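Local coordinates for protein thiamine-phosphate synthase (Pyrococcus furiosus, PDB 1XI3) that probably condenses a thiazole phosphate with a pyrimidine pyrophosphate to make thiamine monophosphate, releasing diphosphate and using magnesium, at residues E152-I157 and V165-G170; P27-V32 and R63-E68. One frame throughout, in Å; residues are numbered along the deposited sequence.

Interaction 1: E152-I157 and V165-G170. With SO4 (sulfate ion), chain C.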
# COMPACT_ATOMS: atom_id res chain seq x y z
N GLU A 152 -4.60 21.89 26.09
CA GLU A 152 -5.39 23.01 25.58
C GLU A 152 -5.74 22.89 24.10
O GLU A 152 -6.84 23.21 23.67
CB GLU A 152 -4.65 24.35 25.80
CG GLU A 152 -4.67 24.80 27.25
CD GLU A 152 -4.23 26.24 27.41
OE1 GLU A 152 -4.12 26.95 26.37
OE2 GLU A 152 -4.01 26.66 28.58
N GLY A 153 -4.77 22.44 23.30
CA GLY A 153 -5.01 22.27 21.88
C GLY A 153 -5.96 21.13 21.62
O GLY A 153 -6.84 21.24 20.78
N LEU A 154 -5.77 20.06 22.38
CA LEU A 154 -6.75 18.94 22.32
C LEU A 154 -8.17 19.43 22.66
O LEU A 154 -9.10 19.15 21.94
CB LEU A 154 -6.30 17.84 23.26
CG LEU A 154 -7.21 16.60 23.31
CD1 LEU A 154 -7.34 15.99 21.86
CD2 LEU A 154 -6.67 15.63 24.27
N ARG A 155 -8.34 20.15 23.78
CA ARG A 155 -9.67 20.67 24.15
C ARG A 155 -10.28 21.54 23.08
O ARG A 155 -11.46 21.46 22.78
CB ARG A 155 -9.57 21.44 25.49
CG ARG A 155 -10.82 22.10 25.97
CD ARG A 155 -11.96 21.14 26.25
NE ARG A 155 -13.23 21.87 26.42
CZ ARG A 155 -14.42 21.29 26.48
NH1 ARG A 155 -14.55 19.96 26.40
NH2 ARG A 155 -15.51 22.04 26.62
N LYS A 156 -9.46 22.38 22.45
CA LYS A 156 -9.98 23.24 21.43
C LYS A 156 -10.50 22.46 20.25
O LYS A 156 -11.53 22.80 19.69
CB LYS A 156 -8.90 24.24 21.00
CG LYS A 156 -9.36 25.25 19.98
CD LYS A 156 -10.32 26.30 20.50
CE LYS A 156 -10.58 27.35 19.39
NZ LYS A 156 -11.80 28.15 19.64
N ILE A 157 -9.82 21.37 19.90
CA ILE A 157 -10.28 20.53 18.82
C ILE A 157 -11.67 19.92 19.21
O ILE A 157 -12.60 19.94 18.44
CB ILE A 157 -9.22 19.48 18.42
CG1 ILE A 157 -8.12 20.16 17.58
CG2 ILE A 157 -9.85 18.37 17.57
CD1 ILE A 157 -6.79 19.42 17.58
N VAL A 165 -13.48 12.28 18.58
CA VAL A 165 -12.06 12.61 18.72
C VAL A 165 -11.41 11.62 19.68
O VAL A 165 -11.86 11.45 20.82
CB VAL A 165 -11.86 14.05 19.25
CG1 VAL A 165 -10.36 14.37 19.39
CG2 VAL A 165 -12.61 15.05 18.38
N VAL A 166 -10.34 10.96 19.20
CA VAL A 166 -9.49 10.10 20.00
C VAL A 166 -8.17 10.85 20.24
O VAL A 166 -7.52 11.28 19.28
CB VAL A 166 -9.21 8.78 19.29
CG1 VAL A 166 -8.34 7.91 20.13
CG2 VAL A 166 -10.54 8.07 18.98
N ALA A 167 -7.81 11.06 21.50
CA ALA A 167 -6.52 11.70 21.83
C ALA A 167 -5.41 10.71 21.58
O ALA A 167 -5.58 9.52 21.84
CB ALA A 167 -6.50 12.10 23.31
N ILE A 168 -4.23 11.19 21.15
CA ILE A 168 -3.10 10.34 20.98
C ILE A 168 -1.80 11.08 21.32
O ILE A 168 -1.70 12.29 21.09
CB ILE A 168 -3.03 9.77 19.52
CG1 ILE A 168 -1.97 8.67 19.44
CG2 ILE A 168 -2.82 10.87 18.50
CD1 ILE A 168 -1.94 7.87 18.18
N GLY A 169 -0.84 10.33 21.84
CA GLY A 169 0.52 10.79 21.95
C GLY A 169 0.96 11.00 23.38
O GLY A 169 0.52 11.95 24.04
N GLY A 170 1.81 10.12 23.86
CA GLY A 170 2.36 10.24 25.20
C GLY A 170 1.39 9.94 26.34
O GLY A 170 1.63 10.34 27.50
S SO4 C . 2.71 6.76 22.68
O1 SO4 C . 3.18 7.26 23.99
O2 SO4 C . 3.61 5.66 22.41
O3 SO4 C . 1.33 6.29 22.79
O4 SO4 C . 2.69 7.91 21.82
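L154 and I157 of helix 150-160 lie against V165 and A167 of strand 165-168. The fold is a TIM barrel, an eight-stranded parallel barrel inside a ring of helices. Here an outer helix packs on the strand that follows it in the chain. The two run nearly antiparallel, at 169°, with segment axes 10.0 Å apart.

The tight part is the L154 methyl pair. The side chain leaves with CG anti to the backbone N (chi1 -179°), and the fork straddles two strand residues. L154 CD2 meets A167 CB at 3.7 Å, the shortest approach between the two segments. L154 CD1 touches V165 CG1 at 4.2 Å. The small A167 side chain probably helps the leucine lie close to the strand. V179 of helix 176-180 touches both L154 and A167. A134 of the neighbouring strand 131-135 touches L154 and V165.

One helical turn on, the fit is looser. I157 CG2 lies 4.4 Å from V165 CG2, methyl to methyl. I157 also rests on L132. All four touching residues are buried, and no hydrogen bond crosses between the segments.

The outer face of the helix is different. E152, R155 and K156 are exposed and turn from the strand. R155 is tied down there by a salt bridge to E159 and a hydrogen bond to T182 O.

G169 and G170 are loop, and G170 is predicted to bind the thiazole phosphate substrate. A sulfate, probably from the crystallisation liquor, sits there and also bonds I190 N and S191 OG. This is consistent with a phosphate pocket. G170 N gives sulfate O4 a nearly straight hydrogen bond of 3.1 Å, at 171°, and sulfate O1 a weak one of 3.2 Å.

Interaction 2: P27-V32 and R63-E68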
# COMPACT_ATOMS: atom_id res chain seq x y z
N PRO A 27 5.51 -8.27 19.26
CA PRO A 27 4.90 -8.74 18.00
C PRO A 27 3.39 -8.53 18.03
O PRO A 27 2.76 -8.59 19.09
CB PRO A 27 5.24 -10.23 17.96
CG PRO A 27 6.29 -10.44 19.03
CD PRO A 27 6.14 -9.37 20.03
N GLU A 28 2.81 -8.37 16.85
CA GLU A 28 1.44 -7.88 16.76
C GLU A 28 0.41 -8.89 17.25
O GLU A 28 -0.48 -8.55 18.03
CB GLU A 28 1.12 -7.49 15.32
CG GLU A 28 1.79 -6.21 14.81
CD GLU A 28 3.01 -6.44 13.94
OE1 GLU A 28 3.38 -7.60 13.70
OE2 GLU A 28 3.59 -5.40 13.50
N VAL A 29 0.52 -10.15 16.79
CA VAL A 29 -0.54 -11.11 17.06
C VAL A 29 -0.63 -11.42 18.55
O VAL A 29 -1.73 -11.40 19.13
CB VAL A 29 -0.41 -12.37 16.20
CG1 VAL A 29 -1.49 -13.38 16.58
CG2 VAL A 29 -0.54 -12.01 14.72
N GLU A 30 0.52 -11.69 19.15
CA GLU A 30 0.60 -11.98 20.59
C GLU A 30 0.09 -10.83 21.43
O GLU A 30 -0.70 -11.03 22.35
CB GLU A 30 2.04 -12.22 21.01
N SER A 31 0.54 -9.62 21.10
CA SER A 31 0.22 -8.44 21.91
C SER A 31 -1.24 -7.99 21.74
O SER A 31 -1.91 -7.59 22.70
CB SER A 31 1.23 -7.31 21.63
OG SER A 31 1.05 -6.79 20.34
N VAL A 32 -1.76 -8.09 20.53
CA VAL A 32 -3.16 -7.76 20.29
C VAL A 32 -4.11 -8.71 21.05
O VAL A 32 -5.10 -8.26 21.65
CB VAL A 32 -3.50 -7.73 18.79
CG1 VAL A 32 -4.97 -7.69 18.60
CG2 VAL A 32 -2.83 -6.51 18.14
N ARG A 63 -7.84 -9.35 12.11
CA ARG A 63 -9.26 -9.19 11.74
C ARG A 63 -10.08 -10.24 12.49
O ARG A 63 -11.13 -9.89 13.03
CB ARG A 63 -9.45 -9.34 10.24
CG ARG A 63 -10.91 -9.35 9.81
CD ARG A 63 -11.63 -8.06 9.98
NE ARG A 63 -11.95 -7.66 11.35
CZ ARG A 63 -12.70 -6.60 11.67
NH1 ARG A 63 -13.17 -5.80 10.72
NH2 ARG A 63 -12.94 -6.31 12.95
N GLN A 64 -9.61 -11.48 12.49
CA GLN A 64 -10.30 -12.57 13.20
C GLN A 64 -10.36 -12.33 14.69
O GLN A 64 -11.43 -12.43 15.30
CB GLN A 64 -9.63 -13.92 12.88
CG GLN A 64 -10.39 -15.16 13.40
CD GLN A 64 -9.81 -16.48 12.84
OE1 GLN A 64 -9.48 -16.57 11.64
NE2 GLN A 64 -9.68 -17.50 13.71
N LEU A 65 -9.23 -11.98 15.27
CA LEU A 65 -9.13 -11.70 16.70
C LEU A 65 -10.04 -10.59 17.13
O LEU A 65 -10.79 -10.72 18.10
CB LEU A 65 -7.69 -11.33 17.06
CG LEU A 65 -6.68 -12.41 17.30
CD1 LEU A 65 -5.36 -11.73 17.59
CD2 LEU A 65 -7.12 -13.30 18.49
N THR A 66 -10.00 -9.46 16.42
CA THR A 66 -10.86 -8.37 16.77
C THR A 66 -12.33 -8.78 16.73
O THR A 66 -13.09 -8.44 17.63
CB THR A 66 -10.60 -7.10 15.92
OG1 THR A 66 -10.71 -7.39 14.52
CG2 THR A 66 -9.18 -6.54 16.30
N ARG A 67 -12.73 -9.51 15.72
CA ARG A 67 -14.14 -9.95 15.63
C ARG A 67 -14.53 -10.82 16.84
O ARG A 67 -15.66 -10.70 17.37
CB ARG A 67 -14.38 -10.67 14.33
CG ARG A 67 -14.64 -9.72 13.22
CD ARG A 67 -14.54 -10.34 11.88
NE ARG A 67 -14.96 -9.37 10.89
CZ ARG A 67 -14.81 -9.49 9.59
NH1 ARG A 67 -14.19 -10.53 9.06
NH2 ARG A 67 -15.28 -8.52 8.80
N GLU A 68 -13.60 -11.63 17.30
CA GLU A 68 -13.85 -12.51 18.45
C GLU A 68 -14.15 -11.73 19.71
O GLU A 68 -14.88 -12.20 20.60
CB GLU A 68 -12.65 -13.41 18.68
CG GLU A 68 -12.79 -14.34 19.85
CD GLU A 68 -11.55 -15.15 20.10
OE1 GLU A 68 -11.46 -15.73 21.22
OE2 GLU A 68 -10.65 -15.20 19.21
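L65 reaches across to V29 and V32 because its CG is anti to the carbonyl carbon (chi1 -83°) and its chain then runs straight to CD1 (chi2 178°). V32 sets CG1 anti to its backbone N (chi1 167°), which turns that methyl toward L65 CD1. CD1 therefore does all the touching for the leucine. L65 CD1 meets V32 CG1 at 4.2 Å, where the two side chains cross obliquely. L65 CD1 is also 4.3 Å from V29 CG1 and 4.0 Å from V29 O.

The contact joins helix 28-37 to helix 52-68. These follow the first two strands and are neighbours in the outer ring of the TIM barrel. V32 is buried. It touches I43 of strand 42-45, T21 of a loop and L62 of helix 52-68. Towards the surface, V29 and L65 are partly exposed.

No polar bond crosses between the segments; those nearby lie within one segment or run to other parts of the chain. P27 is the N-cap residue of helix 28-37. P27 O takes S31 N at 3.2 Å and S31 OG at 2.8 Å, from opposite faces of the carbonyl plane. In the other helix, R63 NH2 gives T66 OG1 a hydrogen bond of 2.9 Å, tilted from the guanidinium plane. R63 CD sits over the centre of one face of the R67 guanidinium. Salt bridges to D88 and D86 hold R63 and R67.

One leucine methyl meets two valine methyls and a backbone carbonyl oxygen, so the contact probably rests on modest apolar burial, not on directed bonds.

How the interactions relate
Both contacts belong to the same barrel, but they share no helix or strand. They lie on opposite sides of the chain's centre, with centres 27 Å apart and nearest atoms about 14 Å apart. Interaction 1 is core: it joins a helix to a barrel strand, and every touching residue is buried. Interaction 2 lies further out, between two neighbouring helices, and is partly buried. Both are apolar and lack cross-segment hydrogen bonds. Their polar chemistry differs with place. In interaction 1 it includes a loop binding sulfate at a predicted substrate site. In interaction 2 it is a doubly bonded P27 carbonyl at the helix start and arginine salt bridges.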